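Local structure of uncharacterized protein conserved in bacteria with a cystatin-like fold (3FLJ) at residues G72-E77 / N138-T143; E45-M50 / D62-V67; R79-M84 / D102-D107; P22-M27 / W90-Q95. The protein is of unknown function but has a cystatin-like, SnoaL-type fold, a scaffold that in relatives often encloses a small-molecule pocket between its sheet and helices. One frame throughout, in Å; residues are numbered along the deposited sequence.

Contact 1: G72-E77 / N138-T143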
loop_
_atom_site.group_PDB
_atom_site.type_symbol
_atom_site.label_atom_id
_atom_site.label_comp_id
_atom_site.label_asym_id
_atom_site.label_seq_id
_atom_site.Cartn_x
_atom_site.Cartn_y
_atom_site.Cartn_z
ATOM N N GLY A 72 1.369 -1.884 -16.388
ATOM C CA GLY A 72 2.786 -2.160 -16.686
ATOM C C GLY A 72 3.383 -1.249 -17.751
ATOM O O GLY A 72 4.548 -0.857 -17.644
ATOM N N GLN A 73 2.575 -0.922 -18.761
ATOM C CA GLN A 73 2.935 0.013 -19.826
ATOM C C GLN A 73 3.095 1.456 -19.318
ATOM O O GLN A 73 4.034 2.142 -19.738
ATOM C CB GLN A 73 1.882 -0.005 -20.944
ATOM C CG GLN A 73 1.843 -1.291 -21.781
ATOM C CD GLN A 73 2.660 -1.237 -23.056
ATOM O OE1 GLN A 73 3.594 -0.438 -23.203
ATOM N NE2 GLN A 73 2.296 -2.089 -24.002
ATOM N N VAL A 74 2.169 1.897 -18.452
ATOM C CA VAL A 74 2.208 3.245 -17.856
ATOM C C VAL A 74 3.461 3.424 -16.989
ATOM O O VAL A 74 4.168 4.430 -17.134
ATOM C CB VAL A 74 0.927 3.573 -17.029
ATOM C CG1 VAL A 74 1.047 4.921 -16.299
ATOM C CG2 VAL A 74 -0.303 3.591 -17.935
ATOM N N PHE A 75 3.738 2.445 -16.122
ATOM C CA PHE A 75 4.905 2.512 -15.238
ATOM C C PHE A 75 6.245 2.411 -15.974
ATOM O O PHE A 75 6.353 1.729 -16.983
ATOM C CB PHE A 75 4.897 1.421 -14.142
ATOM C CG PHE A 75 3.762 1.505 -13.134
ATOM C CD1 PHE A 75 3.177 2.729 -12.720
ATOM C CD2 PHE A 75 3.377 0.333 -12.465
ATOM C CE1 PHE A 75 2.167 2.748 -11.739
ATOM C CE2 PHE A 75 2.374 0.351 -11.469
ATOM C CZ PHE A 75 1.769 1.549 -11.108
ATOM N N SER A 76 7.240 3.117 -15.446
ATOM C CA SER A 76 8.627 3.059 -15.904
ATOM C C SER A 76 9.515 2.897 -14.674
ATOM O O SER A 76 9.086 3.194 -13.552
ATOM C CB SER A 76 9.003 4.316 -16.686
ATOM O OG SER A 76 8.728 5.481 -15.942
ATOM N N GLU A 77 10.740 2.412 -14.898
ATOM C CA GLU A 77 11.729 2.165 -13.844
ATOM C C GLU A 77 11.138 1.280 -12.721
ATOM O O GLU A 77 11.366 1.525 -11.546
ATOM C CB GLU A 77 12.264 3.505 -13.287
ATOM C CG GLU A 77 12.841 4.459 -14.350
ATOM C CD GLU A 77 13.525 5.722 -13.779
ATOM O OE1 GLU A 77 13.721 5.842 -12.540
ATOM O OE2 GLU A 77 13.887 6.611 -14.595
ATOM N N ASN A 138 -7.271 6.035 -17.743
ATOM C CA ASN A 138 -8.516 6.459 -18.412
ATOM C C ASN A 138 -8.301 6.521 -19.938
ATOM O O ASN A 138 -9.116 5.990 -20.686
ATOM C CB ASN A 138 -9.016 7.828 -17.934
ATOM C CG ASN A 138 -9.551 7.822 -16.514
ATOM O OD1 ASN A 138 -9.868 6.773 -15.924
ATOM N ND2 ASN A 138 -9.636 9.024 -15.937
ATOM N N ALA A 139 -7.189 7.134 -20.361
ATOM C CA ALA A 139 -6.833 7.248 -21.783
ATOM C C ALA A 139 -6.625 5.879 -22.472
ATOM O O ALA A 139 -7.175 5.635 -23.549
ATOM C CB ALA A 139 -5.594 8.144 -21.963
ATOM N N ARG A 140 -5.861 4.998 -21.829
ATOM C CA ARG A 140 -5.578 3.640 -22.359
ATOM C C ARG A 140 -6.799 2.730 -22.479
ATOM O O ARG A 140 -6.998 2.095 -23.520
ATOM C CB ARG A 140 -4.525 2.931 -21.509
ATOM C CG ARG A 140 -3.166 3.514 -21.690
ATOM C CD ARG A 140 -2.175 2.849 -20.798
ATOM N NE ARG A 140 -0.813 3.103 -21.264
ATOM C CZ ARG A 140 -0.179 2.453 -22.258
ATOM N NH1 ARG A 140 -0.769 1.472 -22.962
ATOM N NH2 ARG A 140 1.073 2.810 -22.573
ATOM N N VAL A 141 -7.596 2.683 -21.415
ATOM C CA VAL A 141 -8.805 1.840 -21.374
ATOM C C VAL A 141 -9.855 2.297 -22.377
ATOM O O VAL A 141 -10.428 1.459 -23.078
ATOM C CB VAL A 141 -9.376 1.734 -19.928
ATOM C CG1 VAL A 141 -10.753 1.069 -19.906
ATOM C CG2 VAL A 141 -8.384 0.954 -19.064
HETATM N N MSE A 142 -10.069 3.611 -22.451
HETATM C CA MSE A 142 -11.014 4.227 -23.406
HETATM C C MSE A 142 -10.583 3.938 -24.852
HETATM O O MSE A 142 -11.424 3.668 -25.711
HETATM C CB MSE A 142 -11.113 5.766 -23.242
HETATM C CG MSE A 142 -12.348 6.400 -23.932
HETATM SE SE MSE A 142 -12.139 8.180 -24.780
HETATM C CE MSE A 142 -11.081 9.090 -23.365
ATOM N N THR A 143 -9.272 4.037 -25.118
ATOM C CA THR A 143 -8.716 3.835 -26.483
ATOM C C THR A 143 -8.704 2.378 -26.919
ATOM O O THR A 143 -8.946 2.083 -28.082
ATOM C CB THR A 143 -7.289 4.449 -26.620
ATOM O OG1 THR A 143 -7.356 5.833 -26.265
ATOM C CG2 THR A 143 -6.718 4.320 -28.063
#
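R140 reaches from the end of helix 127-143 across to the last turn of helix 61-74, where it meets Q73 and V74 entirely through van der Waals contact. Its CB points toward the other helix, and with CG anti to the carbonyl carbon (chi1 -71°) the chain runs out extended as far as NE, spanning a gap that leaves the nearest CA atoms, those of V74 and R140, 9.0 Å apart. CB and CG serve as the spacer. R140 CD is the first atom to touch, lying 3.5 Å from V74 CG2, and R140 NE follows at 3.4 Å from the same methyl as the two side chains slide past each other in opposite directions. Beyond it the guanidinium turns one face to Q73, whose CB sits 3.2 Å above that plane, displaced toward the rim; R140 NH2 comes within 3.4 Å of Q73 CB. R140 NH1 approaches Q73 CG more loosely and also makes a weak hydrogen bond to H70 ND1. Arginine suits this surface site because its aliphatic length bridges the gap while its charged end stays near solvent. With an alanine here, Q73 CB and V74 CG2 would probably lose this part of their cover, and H70 its weak partner. V74 also packs on L133, A136 and M137 of helix 127-143 and on V98 of strand 89-98, so R140 lies at the outer margin of a helix-helix-sheet junction.

Contact 2: E45-M50 / D62-V67; sequences EDVRFM and DPVAAV
V64 of helix 61-74 pushes its isopropyl group up against strand 47-50 and fills the space between V47 and F49, two residues on the same face of the strand. Both methyls share the work: V64 CG1 lies 3.6 Å from F49 CB and V64 CG2 lies 3.7 Å from it. V47 meets V64 tip to tip, its CG1 3.8 Å from V64 CB. One turn on, V67 CG1 approaches the F49 ring obliquely, 3.7 Å from CE2; the ring is swung there because its CG stands anti to the backbone N (chi1 175°). Beta-branched valines suit a helix face pressed this close to a strand, the axes being 8.6 Å apart and inclined by 35°, since they are broad but short. W58 adds to the packing on F49, V64 and V67, and F120 meets the F49 ring edge-to-face.

R48, by contrast, points away from the helix, is partly exposed, and forms a salt bridge with D119. D46 and D62, exposed residues at the near end of the contact, bond to Q118 and H40 respectively. Only carbon atoms meet across the interface, so its cohesion probably rests on close fit and the exclusion of water.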
loop_
_atom_site.group_PDB
_atom_site.type_symbol
_atom_site.label_atom_id
_atom_site.label_comp_id
_atom_site.label_asym_id
_atom_site.label_seq_id
_atom_site.Cartn_x
_atom_site.Cartn_y
_atom_site.Cartn_z
ATOM N N GLU A 45 -9.655 -17.885 -12.590
ATOM C CA GLU A 45 -10.685 -17.609 -13.613
ATOM C C GLU A 45 -11.576 -16.407 -13.244
ATOM O O GLU A 45 -11.866 -15.571 -14.109
ATOM C CB GLU A 45 -11.518 -18.864 -13.898
ATOM C CG GLU A 45 -12.442 -18.749 -15.108
ATOM C CD GLU A 45 -12.992 -20.090 -15.590
ATOM O OE1 GLU A 45 -12.241 -21.098 -15.618
ATOM O OE2 GLU A 45 -14.177 -20.125 -15.983
ATOM N N ASP A 46 -11.930 -16.301 -11.955
ATOM C CA ASP A 46 -12.760 -15.229 -11.379
ATOM C C ASP A 46 -11.943 -14.249 -10.497
ATOM O O ASP A 46 -12.459 -13.725 -9.493
ATOM C CB ASP A 46 -13.941 -15.862 -10.597
ATOM C CG ASP A 46 -13.497 -16.796 -9.432
ATOM O OD1 ASP A 46 -12.274 -17.047 -9.226
ATOM O OD2 ASP A 46 -14.407 -17.311 -8.739
ATOM N N VAL A 47 -10.674 -14.009 -10.876
ATOM C CA VAL A 47 -9.778 -13.084 -10.150
ATOM C C VAL A 47 -10.414 -11.686 -10.010
ATOM O O VAL A 47 -11.085 -11.231 -10.930
ATOM C CB VAL A 47 -8.368 -12.940 -10.838
ATOM C CG1 VAL A 47 -8.489 -12.421 -12.289
ATOM C CG2 VAL A 47 -7.417 -12.044 -9.998
ATOM N N ARG A 48 -10.232 -11.073 -8.844
ATOM C CA ARG A 48 -10.717 -9.732 -8.524
ATOM C C ARG A 48 -9.501 -8.812 -8.451
ATOM O O ARG A 48 -8.584 -9.081 -7.674
ATOM C CB ARG A 48 -11.455 -9.756 -7.196
ATOM C CG ARG A 48 -12.742 -10.553 -7.257
ATOM C CD ARG A 48 -13.453 -10.661 -5.923
ATOM N NE ARG A 48 -12.797 -11.542 -4.935
ATOM C CZ ARG A 48 -12.765 -12.894 -4.951
ATOM N NH1 ARG A 48 -13.336 -13.622 -5.914
ATOM N NH2 ARG A 48 -12.143 -13.542 -3.963
ATOM N N PHE A 49 -9.471 -7.778 -9.300
ATOM C CA PHE A 49 -8.408 -6.761 -9.312
ATOM C C PHE A 49 -9.003 -5.436 -8.817
ATOM O O PHE A 49 -9.984 -4.970 -9.387
ATOM C CB PHE A 49 -7.770 -6.604 -10.684
ATOM C CG PHE A 49 -6.759 -5.491 -10.747
ATOM C CD1 PHE A 49 -5.516 -5.627 -10.112
ATOM C CD2 PHE A 49 -7.056 -4.291 -11.404
ATOM C CE1 PHE A 49 -4.567 -4.585 -10.136
ATOM C CE2 PHE A 49 -6.122 -3.228 -11.439
ATOM C CZ PHE A 49 -4.869 -3.374 -10.807
HETATM N N MSE A 50 -8.384 -4.866 -7.778
HETATM C CA MSE A 50 -8.806 -3.606 -7.159
HETATM C C MSE A 50 -7.674 -2.574 -7.333
HETATM O O MSE A 50 -6.647 -2.659 -6.645
HETATM C CB MSE A 50 -9.129 -3.876 -5.698
HETATM C CG MSE A 50 -10.450 -4.614 -5.504
HETATM SE SE MSE A 50 -10.452 -5.647 -3.881
HETATM C CE MSE A 50 -9.288 -7.143 -4.489
ATOM N N ASP A 62 -9.435 -12.585 -18.185
ATOM C CA ASP A 62 -9.266 -11.832 -19.451
ATOM C C ASP A 62 -9.220 -10.302 -19.244
ATOM O O ASP A 62 -8.226 -9.674 -19.630
ATOM C CB ASP A 62 -10.295 -12.245 -20.520
ATOM C CG ASP A 62 -10.063 -13.640 -21.080
ATOM O OD1 ASP A 62 -9.176 -14.380 -20.612
ATOM O OD2 ASP A 62 -10.810 -14.005 -22.011
ATOM N N PRO A 63 -10.274 -9.698 -18.651
ATOM C CA PRO A 63 -10.184 -8.257 -18.384
ATOM C C PRO A 63 -9.062 -7.818 -17.409
ATOM O O PRO A 63 -8.435 -6.777 -17.646
ATOM C CB PRO A 63 -11.582 -7.903 -17.848
ATOM C CG PRO A 63 -12.220 -9.153 -17.480
ATOM C CD PRO A 63 -11.614 -10.227 -18.309
ATOM N N VAL A 64 -8.798 -8.610 -16.363
ATOM C CA VAL A 64 -7.750 -8.267 -15.372
ATOM C C VAL A 64 -6.350 -8.277 -15.998
ATOM O O VAL A 64 -5.564 -7.363 -15.738
ATOM C CB VAL A 64 -7.848 -9.133 -14.091
ATOM C CG1 VAL A 64 -6.615 -8.968 -13.182
ATOM C CG2 VAL A 64 -9.145 -8.785 -13.348
ATOM N N ALA A 65 -6.054 -9.295 -16.812
ATOM C CA ALA A 65 -4.756 -9.394 -17.513
ATOM C C ALA A 65 -4.532 -8.173 -18.437
ATOM O O ALA A 65 -3.426 -7.635 -18.486
ATOM C CB ALA A 65 -4.646 -10.719 -18.299
ATOM N N ALA A 66 -5.593 -7.753 -19.139
ATOM C CA ALA A 66 -5.585 -6.553 -19.998
ATOM C C ALA A 66 -5.326 -5.275 -19.209
ATOM O O ALA A 66 -4.518 -4.451 -19.632
ATOM C CB ALA A 66 -6.890 -6.434 -20.796
ATOM N N VAL A 67 -5.991 -5.127 -18.061
ATOM C CA VAL A 67 -5.798 -3.968 -17.183
ATOM C C VAL A 67 -4.359 -3.944 -16.665
ATOM O O VAL A 67 -3.702 -2.911 -16.756
ATOM C CB VAL A 67 -6.846 -3.904 -16.011
ATOM C CG1 VAL A 67 -6.543 -2.746 -15.050
ATOM C CG2 VAL A 67 -8.245 -3.746 -16.577
#

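Contact 3: R79-M84 / D102-D107; sequences RYRRIM and DAVGVD
Strands 78-86 and 101-111 flank strand 89-98 in the curved sheet of the cystatin-like fold, and their side chains meet across that central strand, on one face through Y80 and D107 and on the other through R81 and V104. The phenol donates a hydrogen bond of 2.6 Å from Y80 OH to D107 OD2, which is met nearly along its C-O axis. The carboxylate oxygen lies at the edge of the Y80 ring and in its plane, although the two flat groups are turned 75° apart. With CG anti to the carbonyl carbon (chi1 -72°), the tyrosine ring is long enough to carry its hydroxyl over the intervening strand to the buried acid. A phenylalanine in place of Y80 would probably leave D107 OD2 without this donor and the carboxylate freer to turn. An unidentified molecule, probably from the crystallisation liquor, lies about 3 Å (nearest atoms) from the D107 side chain, consistent with a pocket here.

On the other face the strand carries a classic beta bulge: R81 and R82 both lie opposite E93, which makes a salt bridge with each. R81 bends at chi3 and lays one face of its guanidinium over V104 CG2, while NH2 comes within 3.4 Å of V104 CG1. Its polar end is held by Q95 and, through NH2, by E121 of the second subunit, which also packs on V104.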
loop_
_atom_site.group_PDB
_atom_site.type_symbol
_atom_site.label_atom_id
_atom_site.label_comp_id
_atom_site.label_asym_id
_atom_site.label_seq_id
_atom_site.Cartn_x
_atom_site.Cartn_y
_atom_site.Cartn_z
ATOM N N ARG A 79 10.468 -1.769 -10.232
ATOM C CA ARG A 79 11.132 -2.876 -9.538
ATOM C C ARG A 79 10.490 -3.121 -8.185
ATOM O O ARG A 79 10.060 -2.169 -7.515
ATOM C CB ARG A 79 12.661 -2.701 -9.378
ATOM C CG ARG A 79 13.192 -1.696 -8.354
ATOM C CD ARG A 79 12.876 -0.278 -8.735
ATOM N NE ARG A 79 13.470 0.678 -7.796
ATOM C CZ ARG A 79 13.568 2.000 -7.991
ATOM N NH1 ARG A 79 13.078 2.591 -9.085
ATOM N NH2 ARG A 79 14.148 2.750 -7.053
ATOM N N TYR A 80 10.436 -4.392 -7.796
ATOM C CA TYR A 80 9.998 -4.759 -6.456
ATOM C C TYR A 80 11.158 -4.471 -5.503
ATOM O O TYR A 80 12.321 -4.532 -5.912
ATOM C CB TYR A 80 9.538 -6.218 -6.384
ATOM C CG TYR A 80 8.210 -6.423 -7.071
ATOM C CD1 TYR A 80 7.028 -5.994 -6.462
ATOM C CD2 TYR A 80 8.120 -7.048 -8.330
ATOM C CE1 TYR A 80 5.769 -6.169 -7.080
ATOM C CE2 TYR A 80 6.853 -7.244 -8.956
ATOM C CZ TYR A 80 5.690 -6.801 -8.319
ATOM O OH TYR A 80 4.471 -6.970 -8.907
ATOM N N ARG A 81 10.821 -4.084 -4.271
ATOM C CA ARG A 81 11.784 -3.802 -3.197
ATOM C C ARG A 81 11.754 -4.910 -2.161
ATOM O O ARG A 81 12.798 -5.471 -1.840
ATOM C CB ARG A 81 11.495 -2.452 -2.551
ATOM C CG ARG A 81 11.566 -1.320 -3.570
ATOM C CD ARG A 81 11.758 0.036 -2.959
ATOM N NE ARG A 81 10.717 0.413 -1.989
ATOM C CZ ARG A 81 10.557 1.644 -1.482
ATOM N NH1 ARG A 81 11.311 2.676 -1.869
ATOM N NH2 ARG A 81 9.609 1.865 -0.588
ATOM N N ARG A 82 10.555 -5.215 -1.652
ATOM C CA ARG A 82 10.358 -6.263 -0.644
ATOM C C ARG A 82 9.194 -7.194 -0.983
ATOM O O ARG A 82 8.157 -6.723 -1.434
ATOM C CB ARG A 82 10.174 -5.656 0.744
ATOM C CG ARG A 82 11.438 -5.002 1.279
ATOM C CD ARG A 82 11.258 -4.595 2.730
ATOM N NE ARG A 82 10.270 -3.529 2.916
ATOM C CZ ARG A 82 9.829 -3.069 4.099
ATOM N NH1 ARG A 82 10.289 -3.547 5.243
ATOM N NH2 ARG A 82 8.922 -2.090 4.158
ATOM N N ILE A 83 9.405 -8.498 -0.780
ATOM C CA ILE A 83 8.404 -9.555 -0.996
ATOM C C ILE A 83 8.136 -10.084 0.407
ATOM O O ILE A 83 8.996 -10.745 0.975
ATOM C CB ILE A 83 8.930 -10.699 -1.936
ATOM C CG1 ILE A 83 9.550 -10.159 -3.238
ATOM C CG2 ILE A 83 7.816 -11.712 -2.237
ATOM C CD1 ILE A 83 8.637 -9.289 -4.063
HETATM N N MSE A 84 6.965 -9.789 0.968
HETATM C CA MSE A 84 6.622 -10.157 2.356
HETATM C C MSE A 84 5.369 -11.013 2.403
HETATM O O MSE A 84 4.408 -10.732 1.698
HETATM C CB MSE A 84 6.429 -8.884 3.179
HETATM C CG MSE A 84 7.731 -8.117 3.376
HETATM SE SE MSE A 84 7.497 -6.328 4.041
HETATM C CE MSE A 84 6.726 -5.570 2.518
ATOM N N ASP A 102 7.551 10.157 -9.125
ATOM C CA ASP A 102 7.912 8.947 -8.385
ATOM C C ASP A 102 6.691 8.338 -7.711
ATOM O O ASP A 102 5.773 9.062 -7.304
ATOM C CB ASP A 102 8.955 9.252 -7.298
ATOM C CG ASP A 102 10.267 9.702 -7.875
ATOM O OD1 ASP A 102 10.905 8.881 -8.564
ATOM O OD2 ASP A 102 10.661 10.863 -7.630
ATOM N N ALA A 103 6.704 7.006 -7.575
ATOM C CA ALA A 103 5.652 6.260 -6.874
ATOM C C ALA A 103 6.219 5.069 -6.108
ATOM O O ALA A 103 7.228 4.490 -6.528
ATOM C CB ALA A 103 4.579 5.762 -7.855
ATOM N N VAL A 104 5.583 4.760 -4.976
ATOM C CA VAL A 104 5.813 3.542 -4.191
ATOM C C VAL A 104 4.434 2.891 -4.001
ATOM O O VAL A 104 3.440 3.588 -3.768
ATOM C CB VAL A 104 6.491 3.834 -2.829
ATOM C CG1 VAL A 104 6.577 2.582 -1.963
ATOM C CG2 VAL A 104 7.892 4.408 -3.061
ATOM N N GLY A 105 4.376 1.569 -4.111
ATOM C CA GLY A 105 3.137 0.830 -3.915
ATOM C C GLY A 105 3.328 -0.562 -3.374
ATOM O O GLY A 105 4.460 -0.983 -3.146
ATOM N N VAL A 106 2.196 -1.220 -3.109
ATOM C CA VAL A 106 2.134 -2.623 -2.675
ATOM C C VAL A 106 1.050 -3.375 -3.459
ATOM O O VAL A 106 -0.076 -2.887 -3.559
ATOM C CB VAL A 106 1.835 -2.775 -1.157
ATOM C CG1 VAL A 106 1.680 -4.293 -0.756
ATOM C CG2 VAL A 106 2.935 -2.109 -0.334
ATOM N N ASP A 107 1.417 -4.538 -4.011
ATOM C CA ASP A 107 0.466 -5.487 -4.605
ATOM C C ASP A 107 0.067 -6.430 -3.468
ATOM O O ASP A 107 0.901 -7.208 -2.993
ATOM C CB ASP A 107 1.104 -6.296 -5.752
ATOM C CG ASP A 107 1.528 -5.428 -6.936
ATOM O OD1 ASP A 107 0.862 -4.408 -7.232
ATOM O OD2 ASP A 107 2.511 -5.801 -7.605
#

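Contact 4: P22-M27 / W90-Q95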
loop_
_atom_site.group_PDB
_atom_site.type_symbol
_atom_site.label_atom_id
_atom_site.label_comp_id
_atom_site.label_asym_id
_atom_site.label_seq_id
_atom_site.Cartn_x
_atom_site.Cartn_y
_atom_site.Cartn_z
ATOM N N PRO A 22 5.701 -20.471 -5.584
ATOM C CA PRO A 22 6.067 -20.378 -7.018
ATOM C C PRO A 22 5.364 -19.306 -7.846
ATOM O O PRO A 22 5.992 -18.686 -8.701
ATOM C CB PRO A 22 5.697 -21.760 -7.559
ATOM C CG PRO A 22 5.795 -22.629 -6.438
ATOM C CD PRO A 22 5.375 -21.869 -5.241
ATOM N N THR A 23 4.059 -19.144 -7.628
ATOM C CA THR A 23 3.260 -18.085 -8.274
ATOM C C THR A 23 3.765 -16.683 -7.968
ATOM O O THR A 23 3.758 -15.823 -8.856
ATOM C CB THR A 23 1.767 -18.180 -7.890
ATOM O OG1 THR A 23 1.296 -19.484 -8.238
ATOM C CG2 THR A 23 0.910 -17.108 -8.612
ATOM N N ILE A 24 4.198 -16.470 -6.725
ATOM C CA ILE A 24 4.753 -15.182 -6.280
ATOM C C ILE A 24 6.112 -14.937 -6.969
ATOM O O ILE A 24 6.362 -13.821 -7.420
ATOM C CB ILE A 24 4.850 -15.095 -4.724
ATOM C CG1 ILE A 24 3.459 -15.255 -4.089
ATOM C CG2 ILE A 24 5.523 -13.793 -4.257
ATOM C CD1 ILE A 24 2.421 -14.210 -4.477
ATOM N N ALA A 25 6.956 -15.970 -7.069
ATOM C CA ALA A 25 8.236 -15.889 -7.812
ATOM C C ALA A 25 7.998 -15.555 -9.306
ATOM O O ALA A 25 8.632 -14.631 -9.836
ATOM C CB ALA A 25 9.041 -17.199 -7.680
ATOM N N ARG A 26 7.062 -16.285 -9.936
ATOM C CA ARG A 26 6.724 -16.079 -11.359
ATOM C C ARG A 26 6.123 -14.684 -11.626
ATOM O O ARG A 26 6.443 -14.049 -12.636
ATOM C CB ARG A 26 5.804 -17.209 -11.874
ATOM C CG ARG A 26 5.431 -17.180 -13.376
ATOM C CD ARG A 26 6.632 -17.042 -14.324
ATOM N NE ARG A 26 6.216 -17.099 -15.727
ATOM C CZ ARG A 26 6.950 -16.719 -16.785
ATOM N NH1 ARG A 26 8.197 -16.232 -16.666
ATOM N NH2 ARG A 26 6.416 -16.825 -18.008
HETATM N N MSE A 27 5.271 -14.219 -10.722
HETATM C CA MSE A 27 4.634 -12.896 -10.802
HETATM C C MSE A 27 5.632 -11.723 -10.875
HETATM O O MSE A 27 5.375 -10.759 -11.599
HETATM C CB MSE A 27 3.720 -12.741 -9.580
HETATM C CG MSE A 27 2.988 -11.500 -9.410
HETATM SE SE MSE A 27 2.168 -11.603 -7.689
HETATM C CE MSE A 27 1.579 -9.859 -7.855
ATOM N N TRP A 90 0.274 -12.460 0.643
ATOM C CA TRP A 90 1.514 -11.752 0.257
ATOM C C TRP A 90 1.336 -10.252 0.024
ATOM O O TRP A 90 0.255 -9.809 -0.361
ATOM C CB TRP A 90 2.103 -12.377 -1.018
ATOM C CG TRP A 90 2.497 -13.805 -0.836
ATOM C CD1 TRP A 90 1.704 -14.890 -0.991
ATOM C CD2 TRP A 90 3.770 -14.291 -0.409
ATOM N NE1 TRP A 90 2.403 -16.033 -0.706
ATOM C CE2 TRP A 90 3.675 -15.705 -0.338
ATOM C CE3 TRP A 90 4.990 -13.675 -0.090
ATOM C CZ2 TRP A 90 4.755 -16.520 0.030
ATOM C CZ3 TRP A 90 6.071 -14.481 0.288
ATOM C CH2 TRP A 90 5.947 -15.891 0.330
ATOM N N ALA A 91 2.410 -9.496 0.278
ATOM C CA ALA A 91 2.478 -8.043 0.045
ATOM C C ALA A 91 3.799 -7.800 -0.694
ATOM O O ALA A 91 4.870 -8.040 -0.119
ATOM C CB ALA A 91 2.449 -7.291 1.369
ATOM N N LEU A 92 3.717 -7.425 -1.975
ATOM C CA LEU A 92 4.892 -7.155 -2.810
ATOM C C LEU A 92 5.033 -5.636 -2.967
ATOM O O LEU A 92 4.275 -4.995 -3.705
ATOM C CB LEU A 92 4.807 -7.832 -4.179
ATOM C CG LEU A 92 4.803 -9.360 -4.256
ATOM C CD1 LEU A 92 3.480 -9.931 -3.811
ATOM C CD2 LEU A 92 5.160 -9.852 -5.692
ATOM N N GLU A 93 6.016 -5.084 -2.265
ATOM C CA GLU A 93 6.314 -3.656 -2.278
ATOM C C GLU A 93 7.147 -3.321 -3.507
ATOM O O GLU A 93 8.143 -3.988 -3.756
ATOM C CB GLU A 93 7.073 -3.286 -1.007
ATOM C CG GLU A 93 7.559 -1.852 -0.866
ATOM C CD GLU A 93 8.458 -1.722 0.338
ATOM O OE1 GLU A 93 8.160 -2.343 1.363
ATOM O OE2 GLU A 93 9.472 -1.044 0.268
ATOM N N PHE A 94 6.757 -2.266 -4.228
ATOM C CA PHE A 94 7.477 -1.800 -5.422
ATOM C C PHE A 94 7.681 -0.290 -5.452
ATOM O O PHE A 94 7.019 0.447 -4.712
ATOM C CB PHE A 94 6.748 -2.249 -6.697
ATOM C CG PHE A 94 5.355 -1.673 -6.871
ATOM C CD1 PHE A 94 5.165 -0.435 -7.506
ATOM C CD2 PHE A 94 4.232 -2.380 -6.439
ATOM C CE1 PHE A 94 3.867 0.104 -7.694
ATOM C CE2 PHE A 94 2.924 -1.865 -6.627
ATOM C CZ PHE A 94 2.742 -0.617 -7.254
ATOM N N GLN A 95 8.623 0.127 -6.297
ATOM C CA GLN A 95 8.887 1.527 -6.619
ATOM C C GLN A 95 8.912 1.649 -8.151
ATOM O O GLN A 95 9.341 0.725 -8.857
ATOM C CB GLN A 95 10.195 2.006 -6.007
ATOM C CG GLN A 95 10.397 3.531 -6.111
ATOM C CD GLN A 95 11.626 4.050 -5.384
ATOM O OE1 GLN A 95 12.245 3.347 -4.584
ATOM N NE2 GLN A 95 11.990 5.299 -5.667
#
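I24 lays its CG1 over one face of the W90 indole, in a CH-pi contact with CG1 3.5 Å from the centroid of the five-membered ring and only 6° off the ring normal. The same methylene is 3.6 Å from W90 CD1, and I24 CD1 lies as close to that ring atom, so two successive carbons of the branch rest on the pyrrole side of the indole. The branch arrives there because CG1 stands anti to the carbonyl carbon (chi1 -60°), which leaves CG2 to face L92 CD2 at 4.2 Å.

Here helix 22-31 packs on the sheet of the cystatin-like fold, its first turns running almost parallel to strand 89-98, with 18° between their directions and 11.0 Å between their axes. Such a separation suits large apolar residues on both sides. M27, a selenomethionine one turn beyond I24, meets L92 tip to tip, its SE 4.0 Å from L92 CD2; its extended chain gives it the necessary length. The buried W90 NE1 is satisfied by the carbonyl of G87. I109 on the adjoining strand 101-111 touches both I24 and M27, and I83 of strand 78-86 packs on I24 from the other neighbouring strand.

Overall arrangement
From the N terminus, helix 22-31 enters contact 4, whose loop stays open until strand 89-98. Within it contact 2 closes first, joining strand 47-50 to the start of helix 61-74. The end of that helix opens contact 1, which comes after contact 2 and closes at helix 127-143. Contact 3 is nested inside that long loop, whereas contacts 1 and 4 cross, as do contacts 3 and 4. F75 and F94 pack together where contact 1 meets contact 4. Contact 3 joins strands 78-86 and 101-111 across strand 89-98, so contacts 3 and 4 share one patch of sheet. Contacts 1, 2 and 4 thus tie helices to the sheet or to each other.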